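Local coordinates for protein glucose-6-phosphate dehydrogenase (Trypanosoma cruzi, PDB 5AQ1) that catalyses the NADP-dependent oxidation of glucose 6-phosphate, the entry step of the pentose phosphate pathway, which supplies the cell with NADPH, at residues L274-P286 with R295-P307. Residues are numbered along the deposited sequence; the frame is centred on the assembly and turned at random.
Sequences LTQILSLLTMEKP and RDEKVQVLRQVVP
Ser279 and Lys298 mark the place where helix segments 274-282 and 295-302 cross almost at a right angle (101° between their directions) in the alpha+beta C-terminal domain of glucose-6-phosphate dehydrogenase, a worked example of a small residue at a helix crossing. The axes of these segments come within 8.8 Å, consistent with the small serine there. Ser279 CB meets Leu302 CD2 at 3.9 Å, and the same methyl also touches Thr275 CG2, one helical turn earlier. The hydroxyl of Ser279 turns back on its own helix: with OG between the backbone N and the carbonyl carbon (chi1 71°), it donates to Gln276 O, which already accepts Leu280 N from the same face. Val301 follows one turn after Glu297 on its helix, both of its methyls turned to Thr282 OG1 (CG2 the nearer), which in turn is bonded to Leu278 O from above the carbonyl plane.

Lys298 passes along this dense interior. Its CG lies 3.8 Å from Met283 SD and its CE runs beside Leu280 CD2, before a bend at chi3 (77°) brings the ammonium to Gln276. Glu462 of helix 460-479 salt-bridges that ammonium and accepts from Gln276 NE2, which probably fixes the amide orientation.

Past the end of helix 274-282 the packing gives way to a looser, water-bridged side facing the subunit interface. Pro286 CA still rests 3.6 Å from Glu297 CG, but the Glu297 carboxylate meets the turning chain largely through water. Its OE2 also forms a salt bridge with Arg287 of the third subunit, linking this looser edge to that subunit. One water accepts from Glu284 N at 3.0 Å and donates both to Glu297 O and, at 2.8 Å, to Glu297 OE1. At the other end of the contact, Lys298 NZ donates to Gln276 OE1 at 2.8 Å, in the carbonyl plane and on a lone pair.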
ATOM      1  N   LEU B 274      18.868  22.461  -8.000  1.00 35.26           N
ATOM      2  CA  LEU B 274      17.706  21.620  -8.275  1.00 35.63           C
ATOM      3  C   LEU B 274      17.986  20.135  -8.030  1.00 35.20           C
ATOM      4  O   LEU B 274      17.067  19.381  -7.694  1.00 36.60           O
ATOM      5  CB  LEU B 274      17.200  21.849  -9.703  1.00 35.36           C
ATOM      6  CG  LEU B 274      16.901  23.304 -10.096  1.00 36.28           C
ATOM      7  CD1 LEU B 274      16.109  23.340 -11.397  1.00 37.18           C
ATOM      8  CD2 LEU B 274      16.153  24.063  -9.008  1.00 35.49           C
ATOM      9  N   THR B 275      19.239  19.721  -8.188  1.00 34.06           N
ATOM     10  CA  THR B 275      19.641  18.359  -7.847  1.00 33.67           C
ATOM     11  C   THR B 275      19.623  18.151  -6.331  1.00 33.28           C
ATOM     12  O   THR B 275      19.293  17.069  -5.854  1.00 33.00           O
ATOM     13  CB  THR B 275      21.035  18.028  -8.415  1.00 34.77           C
ATOM     14  OG1 THR B 275      21.013  18.177  -9.837  1.00 33.95           O
ATOM     15  CG2 THR B 275      21.449  16.594  -8.068  1.00 35.89           C
ATOM     16  N   GLN B 276      19.976  19.186  -5.574  1.00 34.98           N
ATOM     17  CA  GLN B 276      19.855  19.144  -4.114  1.00 34.96           C
ATOM     18  C   GLN B 276      18.399  18.928  -3.710  1.00 34.98           C
ATOM     19  O   GLN B 276      18.091  18.065  -2.885  1.00 34.63           O
ATOM     20  CB  GLN B 276      20.380  20.437  -3.484  1.00 35.88           C
ATOM     21  CG  GLN B 276      21.888  20.477  -3.306  1.00 36.82           C
ATOM     22  CD  GLN B 276      22.384  19.490  -2.271  1.00 38.52           C
ATOM     23  OE1 GLN B 276      21.626  19.031  -1.413  1.00 39.00           O
ATOM     24  NE2 GLN B 276      23.668  19.158  -2.342  1.00 40.09           N
ATOM     25  N   ILE B 277      17.511  19.722  -4.300  1.00 34.91           N
ATOM     26  CA  ILE B 277      16.076  19.570  -4.079  1.00 34.94           C
ATOM     27  C   ILE B 277      15.624  18.173  -4.505  1.00 33.86           C
ATOM     28  O   ILE B 277      14.880  17.515  -3.782  1.00 32.74           O
ATOM     29  CB  ILE B 277      15.271  20.664  -4.819  1.00 34.97           C
ATOM     30  CG1 ILE B 277      15.473  22.013  -4.124  1.00 35.28           C
ATOM     31  CG2 ILE B 277      13.788  20.323  -4.857  1.00 35.22           C
ATOM     32  CD1 ILE B 277      15.062  23.208  -4.953  1.00 35.55           C
ATOM     33  N   LEU B 278      16.089  17.723  -5.668  1.00 33.21           N
ATOM     34  CA  LEU B 278      15.770  16.381  -6.158  1.00 32.85           C
ATOM     35  C   LEU B 278      16.115  15.314  -5.125  1.00 32.93           C
ATOM     36  O   LEU B 278      15.307  14.424  -4.854  1.00 31.96           O
ATOM     37  CB  LEU B 278      16.511  16.085  -7.466  1.00 32.41           C
ATOM     38  CG  LEU B 278      16.396  14.661  -8.017  1.00 32.75           C
ATOM     39  CD1 LEU B 278      14.947  14.300  -8.314  1.00 32.74           C
ATOM     40  CD2 LEU B 278      17.248  14.513  -9.266  1.00 33.49           C
ATOM     41  N   SER B 279      17.313  15.419  -4.549  1.00 32.47           N
ATOM     42  CA  SER B 279      17.800  14.424  -3.597  1.00 32.83           C
ATOM     43  C   SER B 279      16.958  14.398  -2.328  1.00 32.53           C
ATOM     44  O   SER B 279      16.682  13.330  -1.788  1.00 32.71           O
ATOM     45  CB  SER B 279      19.268  14.673  -3.244  1.00 33.06           C
ATOM     46  OG  SER B 279      19.417  15.830  -2.440  1.00 34.49           O
ATOM     47  N   LEU B 280      16.542  15.571  -1.860  1.00 32.49           N
ATOM     48  CA  LEU B 280      15.685  15.654  -0.680  1.00 32.25           C
ATOM     49  C   LEU B 280      14.296  15.063  -0.935  1.00 31.75           C
ATOM     50  O   LEU B 280      13.714  14.443  -0.044  1.00 33.27           O
ATOM     51  CB  LEU B 280      15.559  17.104  -0.212  1.00 32.26           C
ATOM     52  CG  LEU B 280      16.845  17.727   0.335  1.00 32.08           C
ATOM     53  CD1 LEU B 280      16.703  19.235   0.447  1.00 32.45           C
ATOM     54  CD2 LEU B 280      17.212  17.128   1.684  1.00 32.71           C
ATOM     55  N   LEU B 281      13.778  15.251  -2.146  1.00 30.15           N
ATOM     56  CA  LEU B 281      12.459  14.737  -2.515  1.00 29.93           C
ATOM     57  C   LEU B 281      12.427  13.224  -2.758  1.00 29.84           C
ATOM     58  O   LEU B 281      11.358  12.624  -2.697  1.00 30.31           O
ATOM     59  CB  LEU B 281      11.948  15.441  -3.775  1.00 30.02           C
ATOM     60  CG  LEU B 281      11.648  16.935  -3.664  1.00 30.39           C
ATOM     61  CD1 LEU B 281      11.499  17.542  -5.049  1.00 30.51           C
ATOM     62  CD2 LEU B 281      10.404  17.189  -2.826  1.00 30.67           C
ATOM     63  N   THR B 282      13.580  12.622  -3.051  1.00 28.81           N
ATOM     64  CA  THR B 282      13.643  11.222  -3.479  1.00 29.00           C
ATOM     65  C   THR B 282      14.336  10.262  -2.504  1.00 30.05           C
ATOM     66  O   THR B 282      14.109   9.053  -2.573  1.00 30.23           O
ATOM     67  CB  THR B 282      14.348  11.098  -4.844  1.00 28.70           C
ATOM     68  OG1 THR B 282      15.655  11.676  -4.762  1.00 28.45           O
ATOM     69  CG2 THR B 282      13.543  11.805  -5.927  1.00 28.76           C
ATOM     70  N   MET B 283      15.191  10.783  -1.626  1.00 30.85           N
ATOM     71  CA  MET B 283      15.928   9.952  -0.673  1.00 31.56           C
ATOM     72  C   MET B 283      15.001   9.083   0.167  1.00 31.48           C
ATOM     73  O   MET B 283      13.826   9.403   0.346  1.00 30.98           O
ATOM     74  CB  MET B 283      16.787  10.821   0.260  1.00 32.57           C
ATOM     75  CG  MET B 283      15.995  11.766   1.159  1.00 34.14           C
ATOM     76  SD  MET B 283      17.018  12.850   2.182  1.00 35.15           S
ATOM     77  CE  MET B 283      16.966  11.984   3.744  1.00 37.02           C
ATOM     78  N   GLU B 284      15.542   7.981   0.679  1.00 31.73           N
ATOM     79  CA  GLU B 284      14.828   7.165   1.652  1.00 32.88           C
ATOM     80  C   GLU B 284      14.823   7.856   3.013  1.00 33.08           C
ATOM     81  O   GLU B 284      15.573   8.806   3.245  1.00 33.53           O
ATOM     82  CB  GLU B 284      15.472   5.781   1.779  1.00 33.71           C
ATOM     83  CG  GLU B 284      15.350   4.920   0.531  1.00 34.07           C
ATOM     84  CD  GLU B 284      13.916   4.538   0.225  1.00 34.19           C
ATOM     85  OE1 GLU B 284      13.175   4.199   1.177  1.00 35.77           O
ATOM     86  OE2 GLU B 284      13.528   4.583  -0.962  1.00 32.16           O
ATOM     87  N   LYS B 285      13.964   7.376   3.905  1.00 33.63           N
ATOM     88  CA  LYS B 285      13.943   7.859   5.273  1.00 34.29           C
ATOM     89  C   LYS B 285      15.302   7.567   5.914  1.00 36.06           C
ATOM     90  O   LYS B 285      15.769   6.426   5.881  1.00 38.56           O
ATOM     91  CB  LYS B 285      12.832   7.178   6.062  1.00 34.25           C
ATOM     92  CG  LYS B 285      12.704   7.678   7.490  1.00 35.62           C
ATOM     93  CD  LYS B 285      11.685   6.873   8.276  1.00 36.03           C
ATOM     94  CE  LYS B 285      10.267   7.163   7.824  1.00 35.54           C
ATOM     95  NZ  LYS B 285       9.283   6.548   8.751  1.00 36.25           N
ATOM     96  N   PRO B 286      15.952   8.599   6.480  1.00 36.32           N
ATOM     97  CA  PRO B 286      17.270   8.392   7.073  1.00 36.21           C
ATOM     98  C   PRO B 286      17.211   7.663   8.405  1.00 36.41           C
ATOM     99  O   PRO B 286      16.173   7.648   9.066  1.00 36.33           O
ATOM    100  CB  PRO B 286      17.806   9.816   7.247  1.00 37.16           C
ATOM    101  CG  PRO B 286      16.594  10.664   7.383  1.00 36.95           C
ATOM    102  CD  PRO B 286      15.534  10.012   6.540  1.00 36.94           C
ATOM    103  N   ARG B 295      22.902  12.911   4.921  1.00 33.68           N
ATOM    104  CA  ARG B 295      23.745  13.024   3.733  1.00 33.56           C
ATOM    105  C   ARG B 295      23.998  11.684   3.048  1.00 33.48           C
ATOM    106  O   ARG B 295      24.091  11.623   1.824  1.00 32.29           O
ATOM    107  CB  ARG B 295      25.077  13.664   4.088  1.00 35.16           C
ATOM    108  CG  ARG B 295      25.049  15.183   4.109  1.00 35.30           C
ATOM    109  CD  ARG B 295      26.174  15.704   4.984  1.00 36.24           C
ATOM    110  NE  ARG B 295      27.048  16.636   4.283  1.00 36.66           N
ATOM    111  CZ  ARG B 295      28.323  16.866   4.600  1.00 36.52           C
ATOM    112  NH1 ARG B 295      28.909  16.229   5.613  1.00 35.74           N
ATOM    113  NH2 ARG B 295      29.023  17.742   3.893  1.00 36.84           N
ATOM    114  N   ASP B 296      24.121  10.618   3.837  1.00 33.81           N
ATOM    115  CA  ASP B 296      24.231   9.266   3.289  1.00 33.36           C
ATOM    116  C   ASP B 296      23.057   8.956   2.363  1.00 33.73           C
ATOM    117  O   ASP B 296      23.256   8.458   1.260  1.00 33.84           O
ATOM    118  CB  ASP B 296      24.293   8.214   4.407  1.00 34.24           C
ATOM    119  CG  ASP B 296      25.687   8.062   5.012  1.00 34.11           C
ATOM    120  OD1 ASP B 296      26.592   8.862   4.698  1.00 32.92           O
ATOM    121  OD2 ASP B 296      25.870   7.126   5.815  1.00 34.23           O
ATOM    122  N   GLU B 297      21.839   9.262   2.809  1.00 33.72           N
ATOM    123  CA  GLU B 297      20.646   8.977   2.007  1.00 34.03           C
ATOM    124  C   GLU B 297      20.594   9.808   0.733  1.00 33.37           C
ATOM    125  O   GLU B 297      20.130   9.330  -0.304  1.00 32.25           O
ATOM    126  CB  GLU B 297      19.362   9.198   2.815  1.00 34.60           C
ATOM    127  CG  GLU B 297      19.168   8.251   3.992  1.00 35.60           C
ATOM    128  CD  GLU B 297      19.204   6.780   3.612  1.00 36.55           C
ATOM    129  OE1 GLU B 297      18.896   6.436   2.450  1.00 37.85           O
ATOM    130  OE2 GLU B 297      19.532   5.960   4.490  1.00 37.72           O
ATOM    131  N   LYS B 298      21.060  11.050   0.812  1.00 33.11           N
ATOM    132  CA  LYS B 298      21.100  11.923  -0.358  1.00 33.32           C
ATOM    133  C   LYS B 298      22.075  11.378  -1.403  1.00 33.46           C
ATOM    134  O   LYS B 298      21.762  11.358  -2.590  1.00 34.93           O
ATOM    135  CB  LYS B 298      21.480  13.350   0.044  1.00 33.42           C
ATOM    136  CG  LYS B 298      20.436  14.034   0.914  1.00 33.78           C
ATOM    137  CD  LYS B 298      20.956  15.322   1.532  1.00 34.39           C
ATOM    138  CE  LYS B 298      20.987  16.455   0.523  1.00 35.45           C
ATOM    139  NZ  LYS B 298      21.626  17.678   1.079  1.00 37.18           N
ATOM    140  N   VAL B 299      23.238  10.912  -0.956  1.00 32.90           N
ATOM    141  CA  VAL B 299      24.217  10.311  -1.858  1.00 33.40           C
ATOM    142  C   VAL B 299      23.668   9.022  -2.459  1.00 33.55           C
ATOM    143  O   VAL B 299      23.815   8.778  -3.655  1.00 34.23           O
ATOM    144  CB  VAL B 299      25.553  10.003  -1.145  1.00 33.91           C
ATOM    145  CG1 VAL B 299      26.487   9.218  -2.056  1.00 34.24           C
ATOM    146  CG2 VAL B 299      26.231  11.287  -0.697  1.00 33.96           C
ATOM    147  N   GLN B 300      23.046   8.204  -1.614  1.00 34.16           N
ATOM    148  CA  GLN B 300      22.511   6.905  -2.018  1.00 34.61           C
ATOM    149  C   GLN B 300      21.549   7.026  -3.195  1.00 34.60           C
ATOM    150  O   GLN B 300      21.678   6.299  -4.174  1.00 34.14           O
ATOM    151  CB  GLN B 300      21.810   6.251  -0.825  1.00 35.51           C
ATOM    152  CG  GLN B 300      21.190   4.883  -1.083  1.00 37.16           C
ATOM    153  CD  GLN B 300      22.193   3.856  -1.555  1.00 38.11           C
ATOM    154  OE1 GLN B 300      23.364   3.933  -1.217  1.00 39.60           O
ATOM    155  NE2 GLN B 300      21.736   2.888  -2.340  1.00 39.40           N
ATOM    156  N   VAL B 301      20.597   7.950  -3.095  1.00 35.49           N
ATOM    157  CA  VAL B 301      19.587   8.128  -4.138  1.00 36.15           C
ATOM    158  C   VAL B 301      20.159   8.775  -5.402  1.00 37.06           C
ATOM    159  O   VAL B 301      19.773   8.407  -6.514  1.00 38.55           O
ATOM    160  CB  VAL B 301      18.334   8.899  -3.630  1.00 35.54           C
ATOM    161  CG1 VAL B 301      18.621  10.377  -3.399  1.00 35.36           C
ATOM    162  CG2 VAL B 301      17.179   8.739  -4.608  1.00 35.36           C
ATOM    163  N   LEU B 302      21.079   9.721  -5.245  1.00 37.26           N
ATOM    164  CA  LEU B 302      21.693  10.363  -6.408  1.00 39.44           C
ATOM    165  C   LEU B 302      22.488   9.373  -7.261  1.00 40.39           C
ATOM    166  O   LEU B 302      22.517   9.496  -8.487  1.00 39.98           O
ATOM    167  CB  LEU B 302      22.585  11.539  -5.993  1.00 40.16           C
ATOM    168  CG  LEU B 302      21.891  12.840  -5.568  1.00 41.04           C
ATOM    169  CD1 LEU B 302      22.937  13.916  -5.336  1.00 41.77           C
ATOM    170  CD2 LEU B 302      20.867  13.321  -6.589  1.00 41.78           C
ATOM    171  N   ARG B 303      23.100   8.377  -6.624  1.00 42.19           N
ATOM    172  CA  ARG B 303      23.816   7.326  -7.352  1.00 44.35           C
ATOM    173  C   ARG B 303      22.876   6.379  -8.116  1.00 41.02           C
ATOM    174  O   ARG B 303      23.326   5.605  -8.960  1.00 40.28           O
ATOM    175  CB  ARG B 303      24.732   6.540  -6.406  1.00 50.68           C
ATOM    176  CG  ARG B 303      25.941   7.341  -5.942  1.00 58.40           C
ATOM    177  CD  ARG B 303      26.837   6.561  -4.991  1.00 69.70           C
ATOM    178  NE  ARG B 303      27.572   5.478  -5.659  1.00 89.18           N
ATOM    179  CZ  ARG B 303      27.366   4.165  -5.490  1.00 97.53           C
ATOM    180  NH1 ARG B 303      26.432   3.702  -4.659  1.00103.74           N
ATOM    181  NH2 ARG B 303      28.114   3.293  -6.163  1.00 99.04           N
ATOM    182  N   GLN B 304      21.577   6.446  -7.819  1.00 37.86           N
ATOM    183  CA  GLN B 304      20.559   5.657  -8.514  1.00 35.90           C
ATOM    184  C   GLN B 304      19.839   6.432  -9.620  1.00 33.59           C
ATOM    185  O   GLN B 304      18.977   5.880 -10.296  1.00 32.23           O
ATOM    186  CB  GLN B 304      19.534   5.150  -7.505  1.00 36.20           C
ATOM    187  CG  GLN B 304      20.134   4.238  -6.451  1.00 37.66           C
ATOM    188  CD  GLN B 304      19.152   3.865  -5.366  1.00 39.54           C
ATOM    189  OE1 GLN B 304      17.988   4.261  -5.397  1.00 43.14           O
ATOM    190  NE2 GLN B 304      19.616   3.102  -4.393  1.00 42.15           N
ATOM    191  N   VAL B 305      20.172   7.709  -9.794  1.00 32.44           N
ATOM    192  CA  VAL B 305      19.586   8.513 -10.864  1.00 32.18           C
ATOM    193  C   VAL B 305      20.258   8.152 -12.183  1.00 33.71           C
ATOM    194  O   VAL B 305      21.483   8.108 -12.266  1.00 35.14           O
ATOM    195  CB  VAL B 305      19.748  10.021 -10.601  1.00 31.27           C
ATOM    196  CG1 VAL B 305      19.217  10.836 -11.773  1.00 31.50           C
ATOM    197  CG2 VAL B 305      19.032  10.420  -9.317  1.00 30.84           C
ATOM    198  N   VAL B 306      19.454   7.899 -13.210  1.00 34.12           N
ATOM    199  CA  VAL B 306      19.977   7.587 -14.536  1.00 35.09           C
ATOM    200  C   VAL B 306      20.507   8.882 -15.160  1.00 35.92           C
ATOM    201  O   VAL B 306      19.793   9.890 -15.184  1.00 38.35           O
ATOM    202  CB  VAL B 306      18.892   6.976 -15.446  1.00 35.17           C
ATOM    203  CG1 VAL B 306      19.428   6.753 -16.854  1.00 35.50           C
ATOM    204  CG2 VAL B 306      18.376   5.671 -14.854  1.00 35.19           C
ATOM    205  N   PRO B 307      21.752   8.864 -15.671  1.00 36.55           N
ATOM    206  CA  PRO B 307      22.304  10.094 -16.244  1.00 37.03           C
ATOM    207  C   PRO B 307      21.435  10.684 -17.351  1.00 36.55           C
ATOM    208  O   PRO B 307      20.896   9.946 -18.174  1.00 37.81           O
ATOM    209  CB  PRO B 307      23.655   9.644 -16.812  1.00 38.23           C
ATOM    210  CG  PRO B 307      24.023   8.439 -16.021  1.00 38.17           C
ATOM    211  CD  PRO B 307      22.724   7.754 -15.710  1.00 37.79           C
TER
HETATM  212  O   HOH W   1      18.364   7.345  -0.172  1.00 33.24           O
HETATM  213  O   HOH W   2      17.426   4.089   5.087  1.00 38.73           O